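Local coordinates for protein 3-dehydroquinate dehydratase (PDB 4PH6) that catalyses the cis-dehydration of 3-dehydroquinate to 3-dehydroshikimate through an imine intermediate, the third step of the chorismate pathway, at residues C65-S68 / Q69-E73; E73-Q77 / K78-L82; H132-K136 / A137-I141. One frame throughout, in Å; residues are numbered along the deposited sequence.

Interaction 1: C65-S68 / Q69-E73; sequences CNLS and QQVME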
loop_
_atom_site.group_PDB
_atom_site.type_symbol
_atom_site.label_atom_id
_atom_site.label_comp_id
_atom_site.label_asym_id
_atom_site.label_seq_id
_atom_site.Cartn_x
_atom_site.Cartn_y
_atom_site.Cartn_z
ATOM N N CYS A 65 -20.290 33.184 0.976
ATOM C CA CYS A 65 -21.107 32.755 2.116
ATOM C C CYS A 65 -22.454 32.199 1.653
ATOM O O CYS A 65 -22.891 31.151 2.123
ATOM C CB CYS A 65 -21.329 33.909 3.105
ATOM S SG CYS A 65 -19.845 34.374 4.027
ATOM N N ASN A 66 -23.094 32.907 0.725
ATOM C CA ASN A 66 -24.399 32.509 0.194
ATOM C C ASN A 66 -24.303 31.222 -0.593
ATOM O O ASN A 66 -25.110 30.305 -0.433
ATOM C CB ASN A 66 -24.982 33.601 -0.696
ATOM C CG ASN A 66 -26.282 33.174 -1.355
ATOM O OD1 ASN A 66 -27.351 33.246 -0.744
ATOM N ND2 ASN A 66 -26.198 32.714 -2.604
ATOM N N LEU A 67 -23.304 31.166 -1.459
ATOM C CA LEU A 67 -23.064 29.964 -2.218
ATOM C C LEU A 67 -22.828 28.794 -1.265
ATOM O O LEU A 67 -23.271 27.674 -1.537
ATOM C CB LEU A 67 -21.880 30.154 -3.165
ATOM C CG LEU A 67 -21.614 28.965 -4.084
ATOM C CD1 LEU A 67 -22.897 28.482 -4.712
ATOM C CD2 LEU A 67 -20.575 29.321 -5.157
ATOM N N SER A 68 -22.158 29.049 -0.143
ATOM C CA SER A 68 -21.870 27.970 0.803
ATOM C C SER A 68 -23.176 27.421 1.388
ATOM O O SER A 68 -23.282 26.227 1.666
ATOM C CB SER A 68 -20.937 28.435 1.917
ATOM O OG SER A 68 -21.585 29.330 2.801
ATOM N N GLN A 69 -24.169 28.295 1.538
ATOM C CA GLN A 69 -25.487 27.894 2.021
ATOM C C GLN A 69 -26.197 26.953 1.046
ATOM O O GLN A 69 -26.727 25.912 1.442
ATOM C CB GLN A 69 -26.351 29.130 2.283
ATOM C CG GLN A 69 -26.240 29.655 3.697
ATOM C CD GLN A 69 -26.682 28.625 4.736
ATOM O OE1 GLN A 69 -27.551 27.783 4.476
ATOM N NE2 GLN A 69 -26.100 28.705 5.924
ATOM N N GLN A 70 -26.180 27.320 -0.231
ATOM C CA GLN A 70 -26.775 26.520 -1.295
ATOM C C GLN A 70 -26.075 25.171 -1.521
ATOM O O GLN A 70 -26.714 24.179 -1.896
ATOM C CB GLN A 70 -26.772 27.341 -2.574
ATOM C CG GLN A 70 -27.535 28.647 -2.414
ATOM C CD GLN A 70 -27.322 29.595 -3.564
ATOM O OE1 GLN A 70 -26.206 29.753 -4.052
ATOM N NE2 GLN A 70 -28.400 30.232 -4.010
ATOM N N VAL A 71 -24.764 25.146 -1.303
ATOM C CA VAL A 71 -23.989 23.917 -1.372
ATOM C C VAL A 71 -24.390 22.966 -0.249
ATOM O O VAL A 71 -24.655 21.791 -0.488
ATOM C CB VAL A 71 -22.477 24.203 -1.284
ATOM C CG1 VAL A 71 -21.724 22.980 -0.803
ATOM C CG2 VAL A 71 -21.958 24.673 -2.620
ATOM N N MET A 72 -24.455 23.494 0.972
ATOM C CA MET A 72 -24.873 22.710 2.136
ATOM C C MET A 72 -26.262 22.095 1.976
ATOM O O MET A 72 -26.489 20.939 2.350
ATOM C CB MET A 72 -24.846 23.577 3.388
ATOM C CG MET A 72 -25.328 22.867 4.625
ATOM S SD MET A 72 -24.068 21.729 5.185
ATOM C CE MET A 72 -22.790 22.884 5.718
ATOM N N GLU A 73 -27.194 22.871 1.427
ATOM C CA GLU A 73 -28.569 22.407 1.264
ATOM C C GLU A 73 -28.662 21.169 0.389
ATOM O O GLU A 73 -29.577 20.358 0.571
ATOM C CB GLU A 73 -29.452 23.504 0.675
ATOM C CG GLU A 73 -29.651 24.688 1.586
ATOM C CD GLU A 73 -30.568 25.722 0.972
ATOM O OE1 GLU A 73 -30.605 25.810 -0.275
ATOM O OE2 GLU A 73 -31.265 26.432 1.736
#

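Interaction 2: E73-Q77 / K78-L82; sequences ERLGQ and KPLLL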
loop_
_atom_site.group_PDB
_atom_site.type_symbol
_atom_site.label_atom_id
_atom_site.label_comp_id
_atom_site.label_asym_id
_atom_site.label_seq_id
_atom_site.Cartn_x
_atom_site.Cartn_y
_atom_site.Cartn_z
ATOM N N GLU A 73 -27.194 22.871 1.427
ATOM C CA GLU A 73 -28.569 22.407 1.264
ATOM C C GLU A 73 -28.662 21.169 0.389
ATOM O O GLU A 73 -29.577 20.358 0.571
ATOM C CB GLU A 73 -29.452 23.504 0.675
ATOM C CG GLU A 73 -29.651 24.688 1.586
ATOM C CD GLU A 73 -30.568 25.722 0.972
ATOM O OE1 GLU A 73 -30.605 25.810 -0.275
ATOM O OE2 GLU A 73 -31.265 26.432 1.736
ATOM N N ARG A 74 -27.718 21.028 -0.546
ATOM C CA ARG A 74 -27.689 19.900 -1.487
ATOM C C ARG A 74 -26.791 18.727 -1.041
ATOM O O ARG A 74 -26.594 17.782 -1.800
ATOM C CB ARG A 74 -27.217 20.386 -2.872
ATOM C CG ARG A 74 -28.149 21.375 -3.579
ATOM C CD ARG A 74 -27.402 22.225 -4.617
ATOM N NE ARG A 74 -28.305 23.060 -5.414
ATOM C CZ ARG A 74 -28.861 24.198 -4.993
ATOM N NH1 ARG A 74 -28.631 24.656 -3.763
ATOM N NH2 ARG A 74 -29.666 24.879 -5.804
ATOM N N LEU A 75 -26.226 18.776 0.163
ATOM C CA LEU A 75 -25.208 17.779 0.517
ATOM C C LEU A 75 -25.745 16.497 1.137
ATOM O O LEU A 75 -24.965 15.643 1.510
ATOM C CB LEU A 75 -24.173 18.384 1.463
ATOM C CG LEU A 75 -23.058 19.153 0.756
ATOM C CD1 LEU A 75 -21.895 19.391 1.693
ATOM C CD2 LEU A 75 -22.573 18.392 -0.463
ATOM N N GLY A 76 -27.064 16.361 1.250
ATOM C CA GLY A 76 -27.669 15.159 1.808
ATOM C C GLY A 76 -27.142 14.786 3.189
ATOM O O GLY A 76 -27.055 13.600 3.536
ATOM N N GLN A 77 -26.761 15.822 3.942
ATOM C CA GLN A 77 -26.306 15.754 5.334
ATOM C C GLN A 77 -24.889 15.168 5.452
ATOM O O GLN A 77 -24.505 14.662 6.506
ATOM C CB GLN A 77 -27.315 14.968 6.189
ATOM C CG GLN A 77 -27.239 15.212 7.702
ATOM C CD GLN A 77 -27.480 16.670 8.144
ATOM O OE1 GLN A 77 -27.902 17.522 7.368
ATOM N NE2 GLN A 77 -27.196 16.946 9.408
ATOM N N LYS A 78 -24.115 15.264 4.373
ATOM C CA LYS A 78 -22.676 15.007 4.437
ATOM C C LYS A 78 -21.931 16.260 4.917
ATOM O O LYS A 78 -22.219 17.369 4.465
ATOM C CB LYS A 78 -22.123 14.580 3.077
ATOM C CG LYS A 78 -22.556 13.212 2.582
ATOM C CD LYS A 78 -21.655 12.764 1.416
ATOM C CE LYS A 78 -22.176 11.501 0.751
ATOM N NZ LYS A 78 -23.502 11.715 0.161
ATOM N N PRO A 79 -20.962 16.078 5.819
ATOM C CA PRO A 79 -20.189 17.218 6.328
ATOM C C PRO A 79 -19.564 18.018 5.211
ATOM O O PRO A 79 -19.085 17.449 4.231
ATOM C CB PRO A 79 -19.109 16.563 7.193
ATOM C CG PRO A 79 -19.739 15.232 7.622
ATOM C CD PRO A 79 -20.573 14.800 6.444
ATOM N N LEU A 80 -19.595 19.334 5.360
ATOM C CA LEU A 80 -18.987 20.237 4.404
ATOM C C LEU A 80 -17.723 20.873 4.983
ATOM O O LEU A 80 -17.777 21.675 5.921
ATOM C CB LEU A 80 -19.977 21.318 3.977
ATOM C CG LEU A 80 -19.349 22.401 3.093
ATOM C CD1 LEU A 80 -18.700 21.764 1.841
ATOM C CD2 LEU A 80 -20.362 23.454 2.690
ATOM N N LEU A 81 -16.598 20.481 4.398
ATOM C CA LEU A 81 -15.300 21.091 4.644
ATOM C C LEU A 81 -15.043 22.209 3.635
ATOM O O LEU A 81 -15.192 22.010 2.416
ATOM C CB LEU A 81 -14.190 20.027 4.555
ATOM C CG LEU A 81 -12.721 20.452 4.544
ATOM C CD1 LEU A 81 -12.305 21.162 5.847
ATOM C CD2 LEU A 81 -11.787 19.233 4.262
ATOM N N LEU A 82 -14.658 23.378 4.141
ATOM C CA LEU A 82 -14.302 24.505 3.283
ATOM C C LEU A 82 -12.800 24.746 3.372
ATOM O O LEU A 82 -12.219 24.763 4.464
ATOM C CB LEU A 82 -15.083 25.762 3.678
ATOM C CG LEU A 82 -16.602 25.734 3.430
ATOM C CD1 LEU A 82 -17.232 27.100 3.669
ATOM C CD2 LEU A 82 -16.922 25.261 2.032
HETATM O O HOH W 1 -24.064 14.444 -0.741
HETATM O O HOH W 2 -26.030 11.345 2.037
#

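Interaction 3: H132-K136 / A137-I141; sequences HEAKK and AGIKI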
loop_
_atom_site.group_PDB
_atom_site.type_symbol
_atom_site.label_atom_id
_atom_site.label_comp_id
_atom_site.label_asym_id
_atom_site.label_seq_id
_atom_site.Cartn_x
_atom_site.Cartn_y
_atom_site.Cartn_z
ATOM N N HIS A 132 -10.724 30.099 17.457
ATOM C CA HIS A 132 -11.674 30.209 18.562
ATOM C C HIS A 132 -13.028 30.737 18.111
ATOM O O HIS A 132 -14.055 30.308 18.642
ATOM C CB HIS A 132 -11.116 31.096 19.680
ATOM C CG HIS A 132 -9.844 30.569 20.259
ATOM N ND1 HIS A 132 -9.708 29.273 20.698
ATOM C CD2 HIS A 132 -8.639 31.158 20.437
ATOM C CE1 HIS A 132 -8.480 29.079 21.125
ATOM N NE2 HIS A 132 -7.804 30.209 20.981
ATOM N N GLU A 133 -13.037 31.655 17.146
ATOM C CA GLU A 133 -14.308 32.117 16.588
ATOM C C GLU A 133 -15.008 31.002 15.792
ATOM O O GLU A 133 -16.226 30.861 15.856
ATOM C CB GLU A 133 -14.108 33.351 15.705
ATOM C CG GLU A 133 -13.722 34.616 16.472
ATOM C CD GLU A 133 -14.669 34.933 17.619
ATOM O OE1 GLU A 133 -15.873 35.140 17.365
ATOM O OE2 GLU A 133 -14.205 34.956 18.787
ATOM N N ALA A 134 -14.248 30.200 15.056
ATOM C CA ALA A 134 -14.837 29.068 14.354
ATOM C C ALA A 134 -15.374 28.016 15.326
ATOM O O ALA A 134 -16.491 27.515 15.133
ATOM C CB ALA A 134 -13.825 28.442 13.402
ATOM N N LYS A 135 -14.600 27.679 16.360
ATOM C CA LYS A 135 -15.028 26.646 17.316
ATOM C C LYS A 135 -16.283 27.068 18.064
ATOM O O LYS A 135 -17.168 26.245 18.313
ATOM C CB LYS A 135 -13.928 26.304 18.334
ATOM C CG LYS A 135 -12.800 25.476 17.749
ATOM C CD LYS A 135 -11.954 24.748 18.786
ATOM C CE LYS A 135 -10.887 23.913 18.068
ATOM N NZ LYS A 135 -10.053 23.068 18.970
ATOM N N LYS A 136 -16.338 28.344 18.435
ATOM C CA LYS A 136 -17.505 28.882 19.107
ATOM C C LYS A 136 -18.751 28.661 18.235
ATOM O O LYS A 136 -19.827 28.370 18.751
ATOM C CB LYS A 136 -17.301 30.365 19.426
ATOM C CG LYS A 136 -18.389 30.965 20.284
ATOM C CD LYS A 136 -18.097 32.432 20.593
ATOM C CE LYS A 136 -16.983 32.578 21.627
ATOM N NZ LYS A 136 -17.481 32.540 23.043
ATOM N N ALA A 137 -18.591 28.763 16.918
ATOM C CA ALA A 137 -19.701 28.510 15.986
ATOM C C ALA A 137 -19.937 27.022 15.732
ATOM O O ALA A 137 -20.786 26.676 14.908
ATOM C CB ALA A 137 -19.460 29.228 14.652
ATOM N N GLY A 138 -19.188 26.149 16.415
ATOM C CA GLY A 138 -19.368 24.707 16.273
ATOM C C GLY A 138 -18.664 24.112 15.059
ATOM O O GLY A 138 -18.942 22.991 14.643
ATOM N N ILE A 139 -17.738 24.867 14.485
ATOM C CA ILE A 139 -16.971 24.374 13.357
ATOM C C ILE A 139 -15.723 23.607 13.808
ATOM O O ILE A 139 -14.951 24.117 14.627
ATOM C CB ILE A 139 -16.540 25.525 12.447
ATOM C CG1 ILE A 139 -17.767 26.351 12.039
ATOM C CG2 ILE A 139 -15.803 24.982 11.253
ATOM C CD1 ILE A 139 -17.429 27.707 11.465
ATOM N N LYS A 140 -15.527 22.395 13.285
ATOM C CA LYS A 140 -14.306 21.624 13.541
ATOM C C LYS A 140 -13.134 22.185 12.753
ATOM O O LYS A 140 -13.266 22.540 11.580
ATOM C CB LYS A 140 -14.482 20.140 13.171
ATOM C CG LYS A 140 -15.654 19.434 13.831
ATOM C CD LYS A 140 -15.526 19.434 15.344
ATOM C CE LYS A 140 -16.747 18.761 15.974
ATOM N NZ LYS A 140 -16.789 18.983 17.449
ATOM N N ILE A 141 -11.972 22.239 13.388
ATOM C CA ILE A 141 -10.802 22.818 12.749
ATOM C C ILE A 141 -9.842 21.780 12.170
ATOM O O ILE A 141 -9.417 20.849 12.860
ATOM C CB ILE A 141 -10.036 23.701 13.726
ATOM C CG1 ILE A 141 -10.936 24.849 14.174
ATOM C CG2 ILE A 141 -8.773 24.231 13.060
ATOM C CD1 ILE A 141 -11.451 25.698 13.024
#

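Interaction 1: C65-S68 / Q69-E73
Gln-70 reaches back one helical turn, and its side chain crosses that of Asn-66 at a slant. Its CB sits 3.7 Å from Leu-67 O, and its CG, placed beside the backbone N (chi1 -58°), comes within 3.5 Å of Asn-66 O. Beyond CG the chain runs extended, so that CD lies 3.5 Å from Asn-66 ND2. At the end, OE1 is 3.3 Å from the same ND2, but the angle is too poor for a hydrogen bond: the two amide planes are turned 64° apart and the groups merely rest against each other. OE1 also touches the methyl CD1 of Leu-67, whose side chain runs roughly perpendicular to that of Gln-70. Asn-66 is exposed to solvent, while Gln-70 also touches Leu-34 of helix 30-40. Both belong to helix 61-73, the helix of a beta-alpha-beta unit in the (beta/alpha)8 barrel that connects strand 47-51 to strand 80-83. Regular i to i+4 bonds hold the turn, among them Val-71 N to Leu-67 O at 2.9 Å and Met-72 N to Ser-68 O. The buried residues pack on neighbouring elements: Leu-67 on Trp-50, a predicted substrate-binding residue, and on Leu-34, which Val-71 also meets. Ser-68 OG accompanies them into the interior, where it is hydrogen-bonded with Ala-112 N.

Interaction 2: E73-Q77 / K78-L82
A type I' beta turn from Leu-75 to Lys-78 reverses the chain after helix 61-73, and Leu-75 and Lys-78 meet across it through a backbone bond and through side chains that rest on each other's carbonyl oxygen. The closing bond runs from Lys-78 N to Leu-75 O, 3.0 Å long and fairly straight at the hydrogen (163°), although the donor stands well above the carbonyl plane. Gly-76 and Gln-77, at the corners, both have positive phi. The side chain of Lys-78 starts beside the same carbonyl oxygen, its CB 3.4 Å from Leu-75 O, and then bends at its last torsion (chi4 62°), which turns the ammonium group back toward the turn. There one water receives a bond from Lys-78 NZ and gives one to Leu-75 O, while a second water bridges NZ and Gly-76 O in the same manner. The ammonium is also hydrogen-bonded to Ser-40 O, at the end of helix 30-40, so it ties the turn to the neighbouring helix. In the (beta/alpha)8 barrel this is the helix-to-strand connection that feeds the chain into strand 80-83; Pro-79 just before it and Leu-81 within it form backbone hydrogen bonds with Val-48 of strand 47-51. The apolar side of the turn faces inward. Leu-75 CD1 lies 3.4 Å from Lys-78 O and packs against Leu-80 CB at 3.6 Å, the two leucines crossing at about a right angle. Leu-80 is itself buried near Trp-50, with its backbone N bonded to Asp-114 OD2.

Interaction 3: H132-K136 / A137-I141
The last turn of helix 124-136 closes through two backbone bonds from the residues that follow it: Ile-139 N reaches Ala-134 O at 3.0 Å, and Gly-138 N reaches Lys-135 O at 2.8 Å. Both donors stand above the plane of the carbonyl they bind, the glycine farther out (66°) than the isoleucine. Gly-138 has positive phi, and with these bonds the arrangement is a Schellman motif. Ala-134 O serves a second donor, Ala-137 N, but that bond is weak, as is the one from Ala-137 N to Glu-133 O. The cap turns the chain back so that Ile-139 and Ile-141 come against the last turn of the helix. Ile-139 lays its CB against Ala-134 O at 3.3 Å, and its CG1, beside the backbone N (chi1 -54°), follows the same carbonyl, with CD1 farther along near Ala-134 CA. From the next inward position, Ile-141 brings its CD1 to 3.6 Å from Ala-134 CB, so the small alanine is met by both isoleucines. This closes the helix-to-strand half of the beta-alpha-beta unit made by strand 115-119, helix 124-136 and strand 140-147 of the (beta/alpha)8 barrel. Leu-116 of strand 115-119 and Val-108 of helix 97-110 also pack on Ala-134 and Ile-139. Lys-135 runs extended beyond CG across Ile-141 at about a right angle. Its CG and CE rest near Ile-141 CG1, the CE at 4.0 Å, and NZ goes on to a hydrogen bond with Gln-168 O and a long, weak ion pair with Asp-170.

How the interactions relate
Interactions 1 and 2 follow each other along the chain and share Glu-73: the first lies within helix 61-73, the second in the turn leading from it into strand 80-83. They touch where Met-72 CE and Val-71 CG1 pack on Leu-80, joining the helix to the strand it precedes. Interaction 3 is the equivalent helix-to-strand connection two strands along the barrel. Each is partly buried: Leu-67, Ser-68 and Val-71, then Leu-75 and Leu-80, then Ala-134, Ile-139 and Ile-141 are buried, whereas Asn-66, Gly-76 with Gln-77, and Ala-137 with Gly-138 are exposed. Their chemistry differs: regular helical bonds in 65-73, a beta turn with bridging waters in 73-82, and a Schellman cap in 132-141.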